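SusD-like protein BACOVA_02651 (Bacteroides ovatus, PDB 5E75) binds polysaccharide at the cell surface and probably holds xyloglucan there before its transport into the periplasm for degradation. Local coordinates at residues R359-A368 with R382-R393. Residues are numbered along the deposited sequence; the frame is centred on the assembly and turned at random.
Sequences RLADVYLTYA and RGLYFFNRVRER
Phe386 drives the edge of its ring into the face of Tyr364, CD1 sitting over the centre of the tyrosine ring, with the two planes 59° apart and the centroids 4.7 Å apart. Tyr364 reaches this spot with CG anti to its carbonyl carbon (chi1 -76°), which also lays its ring alongside Arg389, CE2 lying 3.8 Å from Arg389 CB. Its hydroxyl accepts a hydrogen bond from a water that itself accepts one from Arg389 NE. A leucine here would probably break that water link and rob the Phe386 edge of its aromatic face. On its other edge, Phe386 CD2 meets the rim of Tyr367 near that ring's plane, while Gly383 CA makes a CH-pi contact over the Tyr367 face. The helices close up here: Ala368 CB comes within 3.3 Å of Gly383 O. Further along, Val390 CG2 packs against Tyr364 CB and Leu365 CD2. Arg359 NH1 and Arg393 NH2, 3.6 Å apart, both form salt bridges to Glu414, while Glu243 bridges Arg359 NH1 and Arg393 NH1, and Arg359 NH2 pairs with Glu418. The two helices run roughly antiparallel (axes 142° apart) within the SusD family region, flanked by helix 205-221 at the aromatic cluster and by helix 404-415 at Ala361 and Val390.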
loop_
_atom_site.group_PDB
_atom_site.type_symbol
_atom_site.label_atom_id
_atom_site.label_comp_id
_atom_site.label_asym_id
_atom_site.label_seq_id
_atom_site.Cartn_x
_atom_site.Cartn_y
_atom_site.Cartn_z
ATOM N N ARG A 359 8.419 -1.453 2.279
ATOM C CA ARG A 359 9.239 -2.492 2.889
ATOM C C ARG A 359 10.409 -2.885 1.981
ATOM O O ARG A 359 10.319 -2.809 0.756
ATOM C CB ARG A 359 8.398 -3.750 3.175
ATOM C CG ARG A 359 7.457 -3.596 4.323
ATOM C CD ARG A 359 6.979 -4.920 4.864
ATOM N NE ARG A 359 5.960 -5.617 4.083
ATOM C CZ ARG A 359 6.156 -6.743 3.403
ATOM N NH1 ARG A 359 7.375 -7.245 3.232
ATOM N NH2 ARG A 359 5.121 -7.356 2.851
ATOM N N LEU A 360 11.481 -3.385 2.583
ATOM C CA LEU A 360 12.635 -3.847 1.809
ATOM C C LEU A 360 12.254 -4.925 0.790
ATOM O O LEU A 360 12.805 -4.940 -0.321
ATOM C CB LEU A 360 13.737 -4.326 2.757
ATOM C CG LEU A 360 15.067 -4.717 2.122
ATOM C CD1 LEU A 360 15.772 -3.529 1.494
ATOM C CD2 LEU A 360 15.935 -5.382 3.163
ATOM N N ALA A 361 11.300 -5.797 1.117
ATOM C CA ALA A 361 10.917 -6.835 0.160
ATOM C C ALA A 361 10.380 -6.234 -1.138
ATOM O O ALA A 361 10.510 -6.841 -2.193
ATOM C CB ALA A 361 9.898 -7.754 0.750
ATOM N N ASP A 362 9.741 -5.074 -1.054
ATOM C CA ASP A 362 9.260 -4.366 -2.247
ATOM C C ASP A 362 10.444 -3.994 -3.143
ATOM O O ASP A 362 10.392 -4.135 -4.369
ATOM C CB ASP A 362 8.495 -3.123 -1.782
ATOM C CG ASP A 362 7.566 -2.547 -2.811
ATOM O OD1 ASP A 362 7.788 -2.711 -4.015
ATOM O OD2 ASP A 362 6.583 -1.908 -2.384
ATOM N N VAL A 363 11.515 -3.497 -2.532
ATOM C CA VAL A 363 12.690 -3.121 -3.299
ATOM C C VAL A 363 13.305 -4.368 -3.946
ATOM O O VAL A 363 13.752 -4.302 -5.093
ATOM C CB VAL A 363 13.722 -2.325 -2.458
ATOM C CG1 VAL A 363 14.825 -1.799 -3.333
ATOM C CG2 VAL A 363 13.054 -1.172 -1.734
ATOM N N TYR A 364 13.311 -5.489 -3.226
ATOM C CA TYR A 364 13.810 -6.748 -3.804
ATOM C C TYR A 364 13.023 -7.118 -5.052
ATOM O O TYR A 364 13.596 -7.457 -6.093
ATOM C CB TYR A 364 13.720 -7.903 -2.789
ATOM C CG TYR A 364 14.778 -7.924 -1.684
ATOM C CD1 TYR A 364 15.549 -6.809 -1.392
ATOM C CD2 TYR A 364 15.006 -9.079 -0.936
ATOM C CE1 TYR A 364 16.516 -6.852 -0.390
ATOM C CE2 TYR A 364 15.955 -9.113 0.054
ATOM C CZ TYR A 364 16.708 -8.005 0.330
ATOM O OH TYR A 364 17.666 -8.120 1.316
ATOM N N LEU A 365 11.701 -7.089 -4.953
ATOM C CA LEU A 365 10.872 -7.476 -6.082
ATOM C C LEU A 365 10.926 -6.458 -7.220
ATOM O O LEU A 365 10.872 -6.826 -8.391
ATOM C CB LEU A 365 9.414 -7.730 -5.643
ATOM C CG LEU A 365 9.220 -8.902 -4.687
ATOM C CD1 LEU A 365 7.783 -8.981 -4.229
ATOM C CD2 LEU A 365 9.614 -10.199 -5.307
ATOM N N THR A 366 11.045 -5.179 -6.873
ATOM C CA THR A 366 11.218 -4.118 -7.878
ATOM C C THR A 366 12.514 -4.300 -8.658
ATOM O O THR A 366 12.540 -4.171 -9.883
ATOM C CB THR A 366 11.175 -2.720 -7.207
ATOM O OG1 THR A 366 9.861 -2.511 -6.680
ATOM C CG2 THR A 366 11.479 -1.571 -8.171
ATOM N N TYR A 367 13.587 -4.630 -7.959
ATOM C CA TYR A 367 14.853 -4.892 -8.623
ATOM C C TYR A 367 14.703 -6.066 -9.605
ATOM O O TYR A 367 15.136 -5.983 -10.760
ATOM C CB TYR A 367 15.926 -5.192 -7.570
ATOM C CG TYR A 367 17.340 -5.381 -8.092
ATOM C CD1 TYR A 367 17.755 -4.824 -9.292
ATOM C CD2 TYR A 367 18.256 -6.109 -7.357
ATOM C CE1 TYR A 367 19.053 -5.004 -9.759
ATOM C CE2 TYR A 367 19.553 -6.297 -7.817
ATOM C CZ TYR A 367 19.940 -5.739 -9.016
ATOM O OH TYR A 367 21.230 -5.935 -9.468
ATOM N N ALA A 368 14.061 -7.148 -9.166
ATOM C CA ALA A 368 13.854 -8.294 -10.035
ATOM C C ALA A 368 13.094 -7.912 -11.299
ATOM O O ALA A 368 13.451 -8.315 -12.411
ATOM C CB ALA A 368 13.114 -9.414 -9.293
ATOM N N ARG A 382 21.538 -10.853 -10.134
ATOM C CA ARG A 382 21.238 -10.485 -8.757
ATOM C C ARG A 382 19.772 -10.121 -8.568
ATOM O O ARG A 382 19.250 -10.272 -7.474
ATOM C CB ARG A 382 22.145 -9.349 -8.290
ATOM C CG ARG A 382 23.639 -9.707 -8.260
ATOM C CD ARG A 382 23.962 -10.786 -7.225
ATOM N NE ARG A 382 23.925 -10.257 -5.869
ATOM C CZ ARG A 382 24.081 -10.966 -4.759
ATOM N NH1 ARG A 382 24.283 -12.276 -4.812
ATOM N NH2 ARG A 382 24.034 -10.367 -3.580
ATOM N N GLY A 383 19.107 -9.651 -9.612
ATOM C CA GLY A 383 17.679 -9.395 -9.520
ATOM C C GLY A 383 16.913 -10.662 -9.176
ATOM O O GLY A 383 16.031 -10.648 -8.311
ATOM N N LEU A 384 17.247 -11.761 -9.834
ATOM C CA LEU A 384 16.626 -13.049 -9.549
ATOM C C LEU A 384 16.963 -13.506 -8.128
ATOM O O LEU A 384 16.111 -14.064 -7.423
ATOM C CB LEU A 384 17.060 -14.097 -10.581
ATOM C CG LEU A 384 16.451 -15.490 -10.409
ATOM C CD1 LEU A 384 14.916 -15.472 -10.518
ATOM C CD2 LEU A 384 17.077 -16.459 -11.446
ATOM N N TYR A 385 18.194 -13.261 -7.692
ATOM C CA TYR A 385 18.592 -13.588 -6.330
ATOM C C TYR A 385 17.676 -12.903 -5.331
ATOM O O TYR A 385 17.200 -13.534 -4.391
ATOM C CB TYR A 385 20.050 -13.198 -6.060
ATOM C CG TYR A 385 20.449 -13.228 -4.600
ATOM C CD1 TYR A 385 20.526 -14.422 -3.900
ATOM C CD2 TYR A 385 20.727 -12.049 -3.923
ATOM C CE1 TYR A 385 20.892 -14.446 -2.572
ATOM C CE2 TYR A 385 21.097 -12.057 -2.606
ATOM C CZ TYR A 385 21.176 -13.264 -1.928
ATOM O OH TYR A 385 21.537 -13.272 -0.606
ATOM N N PHE A 386 17.410 -11.617 -5.527
ATOM C CA PHE A 386 16.615 -10.887 -4.548
ATOM C C PHE A 386 15.147 -11.276 -4.614
ATOM O O PHE A 386 14.484 -11.309 -3.578
ATOM C CB PHE A 386 16.869 -9.375 -4.649
ATOM C CG PHE A 386 18.198 -8.959 -4.040
ATOM C CD1 PHE A 386 18.374 -8.998 -2.678
ATOM C CD2 PHE A 386 19.278 -8.601 -4.840
ATOM C CE1 PHE A 386 19.577 -8.668 -2.099
ATOM C CE2 PHE A 386 20.493 -8.290 -4.274
ATOM C CZ PHE A 386 20.649 -8.319 -2.901
ATOM N N PHE A 387 14.643 -11.631 -5.796
ATOM C CA PHE A 387 13.321 -12.234 -5.895
ATOM C C PHE A 387 13.285 -13.498 -5.032
ATOM O O PHE A 387 12.350 -13.727 -4.241
ATOM C CB PHE A 387 12.991 -12.577 -7.358
ATOM C CG PHE A 387 11.698 -13.317 -7.545
ATOM C CD1 PHE A 387 11.637 -14.699 -7.389
ATOM C CD2 PHE A 387 10.541 -12.644 -7.895
ATOM C CE1 PHE A 387 10.450 -15.380 -7.559
ATOM C CE2 PHE A 387 9.339 -13.336 -8.076
ATOM C CZ PHE A 387 9.303 -14.700 -7.889
ATOM N N ASN A 388 14.324 -14.314 -5.167
ATOM C CA ASN A 388 14.360 -15.578 -4.455
ATOM C C ASN A 388 14.590 -15.444 -2.957
ATOM O O ASN A 388 14.230 -16.358 -2.200
ATOM C CB ASN A 388 15.344 -16.553 -5.127
ATOM C CG ASN A 388 14.726 -17.240 -6.323
ATOM O OD1 ASN A 388 13.528 -17.522 -6.342
ATOM N ND2 ASN A 388 15.535 -17.523 -7.324
ATOM N N ARG A 389 15.125 -14.308 -2.501
ATOM C CA ARG A 389 15.204 -14.040 -1.074
ATOM C C ARG A 389 13.796 -13.880 -0.493
ATOM O O ARG A 389 13.539 -14.294 0.637
ATOM C CB ARG A 389 16.032 -12.783 -0.782
ATOM C CG ARG A 389 17.553 -12.971 -0.886
ATOM C CD ARG A 389 18.107 -13.787 0.285
ATOM N NE ARG A 389 17.856 -13.081 1.532
ATOM C CZ ARG A 389 17.085 -13.505 2.535
ATOM N NH1 ARG A 389 16.517 -14.704 2.520
ATOM N NH2 ARG A 389 16.912 -12.722 3.595
ATOM N N VAL A 390 12.892 -13.273 -1.266
ATOM C CA VAL A 390 11.509 -13.120 -0.814
ATOM C C VAL A 390 10.839 -14.506 -0.700
ATOM O O VAL A 390 10.134 -14.806 0.277
ATOM C CB VAL A 390 10.725 -12.165 -1.733
ATOM C CG1 VAL A 390 9.270 -12.059 -1.285
ATOM C CG2 VAL A 390 11.367 -10.777 -1.739
ATOM N N ARG A 391 11.064 -15.351 -1.699
ATOM C CA ARG A 391 10.572 -16.734 -1.666
ATOM C C ARG A 391 11.136 -17.482 -0.451
ATOM O O ARG A 391 10.406 -18.188 0.272
ATOM C CB ARG A 391 11.018 -17.480 -2.928
ATOM C CG ARG A 391 10.589 -16.865 -4.261
ATOM C CD ARG A 391 9.167 -17.191 -4.634
ATOM N NE ARG A 391 8.943 -18.630 -4.841
ATOM C CZ ARG A 391 7.776 -19.143 -5.208
ATOM N NH1 ARG A 391 6.738 -18.353 -5.450
ATOM N NH2 ARG A 391 7.638 -20.459 -5.363
ATOM N N GLU A 392 12.448 -17.379 -0.272
ATOM C CA GLU A 392 13.149 -18.065 0.808
ATOM C C GLU A 392 12.619 -17.633 2.177
ATOM O O GLU A 392 12.423 -18.455 3.074
ATOM C CB GLU A 392 14.648 -17.780 0.708
ATOM C CG GLU A 392 15.526 -18.486 1.706
ATOM C CD GLU A 392 16.977 -18.287 1.362
ATOM O OE1 GLU A 392 17.380 -17.123 1.160
ATOM O OE2 GLU A 392 17.707 -19.299 1.232
ATOM N N ARG A 393 12.377 -16.333 2.353
ATOM C CA ARG A 393 11.869 -15.853 3.626
ATOM C C ARG A 393 10.478 -16.421 3.927
ATOM O O ARG A 393 10.157 -16.706 5.087
ATOM C CB ARG A 393 11.865 -14.316 3.653
ATOM C CG ARG A 393 11.590 -13.712 5.026
ATOM C CD ARG A 393 10.095 -13.406 5.287
ATOM N NE ARG A 393 9.609 -12.336 4.425
ATOM C CZ ARG A 393 9.825 -11.043 4.655
ATOM N NH1 ARG A 393 10.480 -10.649 5.738
ATOM N NH2 ARG A 393 9.390 -10.129 3.795
HETATM O O HOH W 1 19.038 -10.494 1.786
#